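Local coordinates for protein aeromonas extracellular serine protease (Aeromonas sobria, PDB 3HJR) that cleaves peptide bonds after paired basic residues (Lys-Lys or Lys-Arg) as a calcium-binding, kexin-like secreted serine protease, and probably acts as a virulence factor on host plasma proteins, at residues S181-R186 with I223-Y228; A216-N221 with N333-A338; L256-L261 with I277-T282; S501-P506 with M533-F538. All coordinates share one frame; numbering follows the deposited sequence.

Interaction 1 (S181-R186 with I223-Y228)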
# COMPACT_ATOMS: atom_id res chain seq x y z
N SER A 181 -10.90 -2.71 -5.45
CA SER A 181 -11.65 -1.47 -5.34
C SER A 181 -13.11 -1.89 -5.20
O SER A 181 -13.56 -2.84 -5.83
CB SER A 181 -11.41 -0.65 -6.58
OG SER A 181 -10.08 -0.20 -6.62
N VAL A 182 -13.86 -1.13 -4.42
CA VAL A 182 -15.26 -1.46 -4.14
C VAL A 182 -16.17 -0.24 -4.12
O VAL A 182 -15.74 0.89 -3.77
CB VAL A 182 -15.40 -2.23 -2.81
CG1 VAL A 182 -14.73 -3.61 -2.92
CG2 VAL A 182 -14.83 -1.44 -1.64
N VAL A 183 -17.43 -0.47 -4.48
CA VAL A 183 -18.49 0.54 -4.29
C VAL A 183 -19.50 0.13 -3.21
O VAL A 183 -20.31 0.94 -2.79
CB VAL A 183 -19.21 0.86 -5.61
CG1 VAL A 183 -18.24 1.54 -6.57
CG2 VAL A 183 -19.86 -0.37 -6.22
N ASP A 184 -19.47 -1.14 -2.80
CA ASP A 184 -20.21 -1.60 -1.63
C ASP A 184 -19.24 -2.25 -0.66
O ASP A 184 -18.32 -2.98 -1.07
CB ASP A 184 -21.29 -2.61 -2.06
CG ASP A 184 -22.32 -1.97 -2.97
OD1 ASP A 184 -23.17 -1.17 -2.49
OD2 ASP A 184 -22.33 -2.21 -4.17
N PRO A 185 -19.48 -2.03 0.63
CA PRO A 185 -18.55 -2.50 1.67
C PRO A 185 -18.54 -4.02 1.76
O PRO A 185 -19.59 -4.64 1.56
CB PRO A 185 -19.14 -1.94 2.96
CG PRO A 185 -20.61 -1.78 2.69
CD PRO A 185 -20.66 -1.37 1.22
N ARG A 186 -17.39 -4.59 2.08
CA ARG A 186 -17.28 -6.04 2.24
C ARG A 186 -16.81 -6.36 3.64
O ARG A 186 -16.07 -5.60 4.25
CB ARG A 186 -16.29 -6.63 1.26
CG ARG A 186 -16.74 -6.55 -0.21
CD ARG A 186 -17.16 -7.86 -0.76
NE ARG A 186 -16.07 -8.84 -0.68
CZ ARG A 186 -15.45 -9.41 -1.72
NH1 ARG A 186 -14.46 -10.26 -1.49
NH2 ARG A 186 -15.81 -9.15 -2.98
N ILE A 223 -11.44 4.84 -9.45
CA ILE A 223 -11.41 3.39 -9.31
C ILE A 223 -12.15 2.74 -10.45
O ILE A 223 -12.88 3.37 -11.19
CB ILE A 223 -12.03 2.92 -8.00
CG1 ILE A 223 -13.51 3.33 -7.89
CG2 ILE A 223 -11.23 3.44 -6.83
CD1 ILE A 223 -14.25 2.50 -6.88
N ALA A 224 -11.93 1.44 -10.59
CA ALA A 224 -12.76 0.63 -11.44
C ALA A 224 -13.44 -0.39 -10.54
O ALA A 224 -12.78 -1.06 -9.75
CB ALA A 224 -11.92 -0.03 -12.49
N ALA A 225 -14.76 -0.47 -10.65
CA ALA A 225 -15.59 -1.39 -9.88
C ALA A 225 -16.98 -1.45 -10.49
O ALA A 225 -17.46 -0.48 -11.06
CB ALA A 225 -15.65 -0.94 -8.44
N GLY A 226 -17.65 -2.60 -10.36
CA GLY A 226 -19.04 -2.74 -10.77
C GLY A 226 -19.34 -2.51 -12.24
O GLY A 226 -20.47 -2.23 -12.59
N GLY A 227 -18.33 -2.69 -13.10
CA GLY A 227 -18.47 -2.58 -14.54
C GLY A 227 -18.17 -1.17 -15.03
O GLY A 227 -18.33 -0.88 -16.22
N TYR A 228 -17.73 -0.31 -14.11
CA TYR A 228 -17.45 1.11 -14.40
C TYR A 228 -16.08 1.57 -13.97
O TYR A 228 -15.43 0.93 -13.14
CB TYR A 228 -18.44 2.03 -13.68
CG TYR A 228 -19.87 1.87 -14.06
CD1 TYR A 228 -20.38 2.44 -15.22
CD2 TYR A 228 -20.76 1.21 -13.22
CE1 TYR A 228 -21.70 2.31 -15.55
CE2 TYR A 228 -22.09 1.07 -13.55
CZ TYR A 228 -22.56 1.62 -14.71
OH TYR A 228 -23.89 1.52 -15.04
O HOH W 1 -9.47 0.50 -9.19

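Interaction 2 (A216-N221 with N333-A338)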
# COMPACT_ATOMS: atom_id res chain seq x y z
N ALA A 216 -1.55 -0.32 -1.36
CA ALA A 216 -2.71 0.36 -0.80
C ALA A 216 -3.82 0.59 -1.83
O ALA A 216 -4.96 0.81 -1.42
CB ALA A 216 -2.31 1.65 -0.22
N GLY A 217 -3.44 0.71 -3.10
CA GLY A 217 -4.36 1.03 -4.16
C GLY A 217 -3.99 2.34 -4.85
O GLY A 217 -3.22 3.14 -4.31
N ASN A 218 -4.55 2.55 -6.04
CA ASN A 218 -4.25 3.73 -6.85
C ASN A 218 -5.51 4.53 -7.11
O ASN A 218 -5.71 5.08 -8.21
CB ASN A 218 -3.65 3.26 -8.17
CG ASN A 218 -2.46 2.40 -7.96
OD1 ASN A 218 -1.52 2.78 -7.28
ND2 ASN A 218 -2.48 1.23 -8.56
N GLY A 219 -6.34 4.64 -6.07
CA GLY A 219 -7.65 5.24 -6.16
C GLY A 219 -7.87 6.57 -5.52
O GLY A 219 -9.01 6.86 -5.21
N PHE A 220 -6.84 7.40 -5.38
CA PHE A 220 -7.06 8.73 -4.80
C PHE A 220 -8.17 9.48 -5.55
O PHE A 220 -8.96 10.24 -4.94
CB PHE A 220 -5.80 9.61 -4.74
CG PHE A 220 -5.94 10.73 -3.75
CD1 PHE A 220 -6.57 11.91 -4.11
CD2 PHE A 220 -5.51 10.57 -2.43
CE1 PHE A 220 -6.73 12.90 -3.19
CE2 PHE A 220 -5.69 11.59 -1.52
CZ PHE A 220 -6.31 12.73 -1.90
N ASN A 221 -8.18 9.32 -6.89
CA ASN A 221 -9.14 10.00 -7.78
C ASN A 221 -10.14 9.07 -8.47
O ASN A 221 -11.31 9.41 -8.58
CB ASN A 221 -8.39 10.83 -8.83
CG ASN A 221 -7.37 11.76 -8.20
OD1 ASN A 221 -6.15 11.59 -8.34
ND2 ASN A 221 -7.86 12.67 -7.41
N ASN A 333 4.69 2.18 -12.40
CA ASN A 333 4.30 3.13 -11.38
C ASN A 333 3.34 2.49 -10.35
O ASN A 333 3.26 1.25 -10.25
CB ASN A 333 3.65 4.31 -12.06
CG ASN A 333 2.29 3.99 -12.64
OD1 ASN A 333 1.91 2.84 -12.75
ND2 ASN A 333 1.59 5.02 -13.09
N GLY A 334 2.73 3.33 -9.55
CA GLY A 334 1.62 2.94 -8.70
C GLY A 334 2.05 2.51 -7.31
O GLY A 334 3.24 2.36 -7.05
N THR A 335 1.08 2.30 -6.42
CA THR A 335 1.37 1.56 -5.20
C THR A 335 1.86 0.18 -5.59
O THR A 335 2.52 -0.50 -4.77
CB THR A 335 0.16 1.48 -4.24
OG1 THR A 335 -0.99 0.97 -4.90
CG2 THR A 335 -0.18 2.88 -3.75
N SER A 336 1.60 -0.20 -6.84
CA SER A 336 2.13 -1.44 -7.45
C SER A 336 3.65 -1.43 -7.54
O SER A 336 4.26 -2.45 -7.75
CB SER A 336 1.61 -1.53 -8.91
OG SER A 336 0.28 -1.96 -8.97
N SER A 337 4.21 -0.22 -7.52
CA SER A 337 5.67 0.00 -7.51
C SER A 337 6.20 0.30 -6.09
O SER A 337 7.31 -0.08 -5.76
CB SER A 337 6.00 1.18 -8.45
OG SER A 337 5.95 0.74 -9.81
N ALA A 338 5.42 1.00 -5.27
CA ALA A 338 5.77 1.18 -3.86
C ALA A 338 5.92 -0.16 -3.15
O ALA A 338 6.78 -0.30 -2.26
CB ALA A 338 4.72 1.98 -3.16
O HOH W 2 -1.42 -1.16 -7.10

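Interaction 3 (L256-L261 with I277-T282)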
# COMPACT_ATOMS: atom_id res chain seq x y z
N LEU A 256 1.73 -5.57 5.30
CA LEU A 256 2.30 -4.24 5.48
C LEU A 256 1.92 -3.48 4.24
O LEU A 256 2.39 -3.76 3.11
CB LEU A 256 3.79 -4.32 5.67
CG LEU A 256 4.92 -3.37 5.34
CD1 LEU A 256 4.67 -2.01 4.91
CD2 LEU A 256 6.14 -3.56 6.23
N VAL A 257 1.03 -2.52 4.46
CA VAL A 257 0.36 -1.80 3.39
C VAL A 257 1.09 -0.51 3.11
O VAL A 257 1.43 0.22 4.02
CB VAL A 257 -1.14 -1.55 3.73
CG1 VAL A 257 -1.79 -0.88 2.56
CG2 VAL A 257 -1.85 -2.87 4.04
N VAL A 258 1.38 -0.25 1.84
CA VAL A 258 2.18 0.91 1.49
C VAL A 258 1.54 1.86 0.49
O VAL A 258 0.83 1.46 -0.40
CB VAL A 258 3.55 0.52 0.93
CG1 VAL A 258 4.31 -0.31 1.92
CG2 VAL A 258 3.43 -0.19 -0.38
N SER A 259 1.75 3.16 0.73
CA SER A 259 1.40 4.19 -0.22
C SER A 259 2.57 4.54 -1.11
O SER A 259 3.72 4.17 -0.82
CB SER A 259 0.89 5.40 0.55
OG SER A 259 1.91 6.07 1.27
N ALA A 260 2.28 5.21 -2.23
CA ALA A 260 3.27 5.61 -3.23
C ALA A 260 3.68 7.09 -3.10
O ALA A 260 2.85 8.00 -2.91
CB ALA A 260 2.74 5.34 -4.63
N LEU A 261 4.98 7.31 -3.23
CA LEU A 261 5.63 8.60 -3.20
C LEU A 261 6.21 8.91 -4.58
O LEU A 261 6.74 8.04 -5.25
CB LEU A 261 6.77 8.60 -2.17
CG LEU A 261 7.47 9.96 -1.99
CD1 LEU A 261 7.17 10.52 -0.66
CD2 LEU A 261 8.99 9.76 -2.18
N ILE A 277 -2.06 2.61 6.35
CA ILE A 277 -0.75 2.69 5.67
C ILE A 277 0.35 2.53 6.71
O ILE A 277 0.28 3.14 7.76
CB ILE A 277 -0.60 4.05 4.97
CG1 ILE A 277 -1.66 4.28 3.89
CG2 ILE A 277 0.85 4.20 4.40
CD1 ILE A 277 -1.76 3.22 2.83
N PHE A 278 1.32 1.65 6.48
CA PHE A 278 2.46 1.50 7.37
C PHE A 278 3.62 2.44 6.97
O PHE A 278 4.23 3.05 7.83
CB PHE A 278 2.94 0.03 7.38
CG PHE A 278 3.83 -0.27 8.55
CD1 PHE A 278 3.29 -0.47 9.81
CD2 PHE A 278 5.22 -0.24 8.41
CE1 PHE A 278 4.13 -0.75 10.93
CE2 PHE A 278 6.05 -0.47 9.50
CZ PHE A 278 5.51 -0.73 10.76
N LEU A 279 3.93 2.51 5.68
CA LEU A 279 4.96 3.42 5.19
C LEU A 279 4.72 3.84 3.77
O LEU A 279 3.86 3.28 3.08
CB LEU A 279 6.34 2.76 5.24
CG LEU A 279 6.55 1.41 4.73
CD1 LEU A 279 6.80 1.40 3.22
CD2 LEU A 279 7.75 0.70 5.55
N SER A 280 5.49 4.83 3.35
CA SER A 280 5.48 5.34 1.99
C SER A 280 6.72 4.82 1.30
O SER A 280 7.80 4.75 1.90
CB SER A 280 5.53 6.87 2.06
OG SER A 280 5.73 7.49 0.79
N ALA A 281 6.56 4.43 0.05
CA ALA A 281 7.68 4.05 -0.76
C ALA A 281 7.52 4.56 -2.21
O ALA A 281 6.48 5.07 -2.61
CB ALA A 281 7.88 2.55 -0.71
N THR A 282 8.58 4.41 -2.98
CA THR A 282 8.67 5.05 -4.29
C THR A 282 7.77 4.38 -5.31
O THR A 282 7.85 3.17 -5.53
CB THR A 282 10.12 4.99 -4.78
OG1 THR A 282 10.66 3.68 -4.52
CG2 THR A 282 10.98 5.89 -3.93
O HOH W 3 3.23 8.08 -0.14

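Interaction 4 (S501-P506 with M533-F538)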
# COMPACT_ATOMS: atom_id res chain seq x y z
N SER A 501 -7.75 8.73 15.36
CA SER A 501 -7.33 8.19 14.08
C SER A 501 -8.55 8.05 13.20
O SER A 501 -9.53 7.41 13.60
CB SER A 501 -6.66 6.83 14.27
OG SER A 501 -6.34 6.25 13.03
N ILE A 502 -8.50 8.62 12.00
CA ILE A 502 -9.63 8.50 11.07
C ILE A 502 -9.50 7.18 10.37
O ILE A 502 -8.62 6.98 9.57
CB ILE A 502 -9.65 9.71 10.08
CG1 ILE A 502 -9.94 10.97 10.87
CG2 ILE A 502 -10.68 9.47 8.93
CD1 ILE A 502 -9.81 12.27 10.07
N LEU A 503 -10.39 6.26 10.71
CA LEU A 503 -10.41 4.93 10.09
C LEU A 503 -11.02 4.91 8.69
O LEU A 503 -10.60 4.13 7.84
CB LEU A 503 -11.21 3.97 10.97
CG LEU A 503 -10.76 3.76 12.41
CD1 LEU A 503 -11.59 2.69 13.11
CD2 LEU A 503 -9.27 3.43 12.51
N LEU A 504 -12.08 5.70 8.50
CA LEU A 504 -12.68 5.86 7.21
C LEU A 504 -13.00 7.33 7.02
O LEU A 504 -13.78 7.88 7.77
CB LEU A 504 -13.95 5.01 7.09
CG LEU A 504 -14.58 4.95 5.71
CD1 LEU A 504 -13.61 4.48 4.67
CD2 LEU A 504 -15.78 4.01 5.72
N SER A 505 -12.35 7.94 6.04
CA SER A 505 -12.62 9.29 5.59
C SER A 505 -13.90 9.30 4.74
O SER A 505 -14.17 8.38 3.97
CB SER A 505 -11.44 9.79 4.73
OG SER A 505 -11.04 8.79 3.82
N PRO A 506 -14.67 10.37 4.86
CA PRO A 506 -15.93 10.50 4.09
C PRO A 506 -15.69 10.79 2.61
O PRO A 506 -14.57 11.09 2.20
CB PRO A 506 -16.63 11.66 4.78
CG PRO A 506 -15.53 12.49 5.37
CD PRO A 506 -14.42 11.55 5.71
N MET A 533 -11.44 -2.39 9.53
CA MET A 533 -10.47 -1.31 9.34
C MET A 533 -9.32 -1.48 10.34
O MET A 533 -9.51 -2.10 11.40
CB MET A 533 -11.10 0.04 9.56
CG MET A 533 -12.23 0.32 8.60
SD MET A 533 -13.40 1.54 9.10
CE MET A 533 -14.41 0.68 10.08
N LEU A 534 -8.17 -0.90 10.02
CA LEU A 534 -6.99 -0.97 10.90
C LEU A 534 -6.34 0.41 11.00
O LEU A 534 -6.35 1.18 10.06
CB LEU A 534 -5.98 -2.05 10.41
CG LEU A 534 -4.63 -2.24 11.16
CD1 LEU A 534 -4.15 -3.69 11.12
CD2 LEU A 534 -3.52 -1.35 10.55
N SER A 535 -5.78 0.72 12.16
CA SER A 535 -4.99 1.90 12.33
C SER A 535 -3.63 1.56 12.92
O SER A 535 -3.53 0.79 13.90
CB SER A 535 -5.68 2.85 13.29
OG SER A 535 -4.93 4.05 13.43
N ASN A 536 -2.60 2.20 12.35
CA ASN A 536 -1.25 2.20 12.88
C ASN A 536 -0.92 3.45 13.72
O ASN A 536 0.18 3.56 14.26
CB ASN A 536 -0.27 2.13 11.70
CG ASN A 536 -0.31 0.81 10.97
OD1 ASN A 536 -0.27 -0.27 11.57
ND2 ASN A 536 -0.38 0.88 9.62
N LYS A 537 -1.88 4.39 13.84
CA LYS A 537 -1.68 5.65 14.50
C LYS A 537 -1.23 5.53 15.97
O LYS A 537 -0.53 6.43 16.46
CB LYS A 537 -2.97 6.51 14.39
CG LYS A 537 -3.00 7.78 15.21
CD LYS A 537 -1.90 8.76 14.77
CE LYS A 537 -1.97 10.12 15.50
NZ LYS A 537 -3.29 10.85 15.32
N PHE A 538 -1.56 4.41 16.61
CA PHE A 538 -1.40 4.28 18.06
C PHE A 538 -0.12 3.54 18.46
O PHE A 538 0.06 3.18 19.64
CB PHE A 538 -2.64 3.60 18.64
CG PHE A 538 -3.91 4.27 18.25
CD1 PHE A 538 -4.25 5.50 18.80
CD2 PHE A 538 -4.72 3.72 17.26
CE1 PHE A 538 -5.44 6.12 18.44
CE2 PHE A 538 -5.90 4.32 16.89
CZ PHE A 538 -6.25 5.53 17.46

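Interaction 1 (S181-R186 with I223-Y228)
The flat groups that S181 and V182 share with I223-A225 are backbone peptides, met at their carbonyl oxygens. S181 CB rests against A224 O at 3.5 Å, and in turn A225 CB comes to 3.8 Å from S181 O. V182 O is met by the tip of I223, whose CD1 stands 3.8 Å away. The first torsion of I223 explains this approach: at 61° it sets CG1 between the backbone N and the carbonyl carbon, while CG2 meets the S181 side chain at OG. V183 completes the apolar patch, with CG1 4.0 Å from A225 CB and close to I223 CD1. No direct hydrogen bond crosses the contact. Water 1 bridges it instead, donating to S181 OG (2.7 Å) and accepting from A224 N (3.0 Å); S181 OG is also bonded to E242. Past A225 the chain reverses in a type I' turn, with left-handed phi values of 62° at G226 and 92° at G227. A225 N to Y228 O (2.9 Å) and Y228 N to A225 O (3.1 Å) close the turn. This is a two-residue beta-hairpin, strands 222-225 and 228-233, and its antiparallel sheet continues into strands 559-565 and 571-576 of the P-domain region.

Interaction 2 (A216-N221 with N333-A338)
Hydrogen bonds dominate where G217 and N218 meet the start of helix 335-352. T335 N donates to N218 OD1 over 2.8 Å, with an N-H...O angle of 160° and the donor in the plane of the N218 carbonyl. The same oxygen is 3.0 Å from T335 OG1, although the destination of that hydroxyl proton is not settled. G217 N donates to T335 OG1 at 3.1 Å in a more bent bond of 141°. With chi1 at 53°, OG1 sits between the backbone N and the carbonyl carbon of T335, within reach of both G217 and N218. Through water, N218 ND2 is joined to S336, the probable nucleophile: water 2 accepts from ND2 at 3.0 Å and lies 2.7 Å from S336 OG. S336 OG is itself bonded to H115 of the predicted charge relay. Apolar contact is slight, A216 CB reaching T335 CG2 at 4.3 Å. Within the helix start, N-cap G334 offers its O to both S337 N and A338 N. Held through OD1, the N218 amide has its rotation fixed and presents ND2 beside S336, consistent with the oxyanion-hole asparagine of subtilases, with T335 as the second-shell residue that positions it.

Interaction 3 (L256-L261 with I277-T282)
Strands 256-261 and 277-282 are neighbours at one edge of the six-stranded parallel sheet of the subtilisin fold, and their short axes come within 4.4 Å at an angle of 41°. S259 bonds with both backbone groups: its N donates to L279 O (3.2 Å) and its O accepts from A281 N (3.0 Å). L261 N follows with a bond to A281 O. At the other end the pairing slips by a residue, because V257 O accepts a hydrogen bond from F278 N at 2.8 Å, straight at 169°, and not from L279 N. On the face carrying V258, L279 and A281, L279 tucks CG between its backbone N and carbonyl carbon (chi1 47°), which brings CD1 alongside V258 CG1, tight at 3.3 Å. The L256 side chain crosses F278 at about a right angle, its CD1 3.6 Å from F278 CB. On the face carrying S259 and S280, water 3 donates to S259 OG (2.8 Å) and sits 2.7 Å from S280 OG. The two serine hydroxyls thus share a water, and S259 OG has T411 O as well, whereas the slip probably accounts for L279 N, which is buried with no partner in the model.

Interaction 4 (S501-P506 with M533-F538)
A hydroxyl pair does the polar work between S501 and S535: their OG atoms lie 2.6 Å apart in a buried hydrogen bond, either of them a possible donor, and no backbone bond joins the two segments. Both OG atoms stand anti to their own backbone nitrogens (chi1 176° for S501), which points them across the gap at each other. S535 OG has a second role, accepting from K537 N at 3.1 Å with an angle of 156°; this ST turn ends the strand and fixes the hydroxyl. The turn also brings K537 and F538 onto S501. K537 CB approaches S501 OG at 3.6 Å, and F538 CZ reaches S501 CB at 3.5 Å, the ring lying obliquely to it. The wider setting is the beta-sandwich of the P-domain: strand 500-502 borders one antiparallel sheet and strand 527-535 belongs to another, so their nearly antiparallel run, 168° apart end to end, is a side-chain contact between sheets. At L503 the first chain turns a corner, and L503 with L504 forms a classic beta bulge opposite I491. Both leucines meet the bent end of M533, its SD lying 3.8 Å from L503 CB and 4.0 Å from L504 CB. Between the sulfur and the hydroxyl pair, L503 CD2 packs on S535 CB at 3.7 Å. The K537 ammonium group bonds to R500 O, next to S501, and forms a salt bridge with E400, while the rings of F538 and W547 pack edge-to-face.

Overall arrangement
Interactions 1, 2 and 3 lie in the subtilase range and interaction 4 in the P-domain range. Segments 216-221 and 223-228 are almost continuous, so the chain runs from the loop of interaction 2 straight into strand 222-225 of interaction 1; their centres are 16 Å apart. Interaction 3 falls between the two segments of interaction 2 in sequence and touches it directly: A216 N probably bonds to V258 O at 3.1 Å, and A338 packs on A281. The active-site segment thus rests on the parallel sheet. Interaction 4 comes last, its centre 15 Å from that of interaction 3, and N536 ND2 probably bonds to I277 O, tying the P-domain to an outermost strand of the sheet, 277-282.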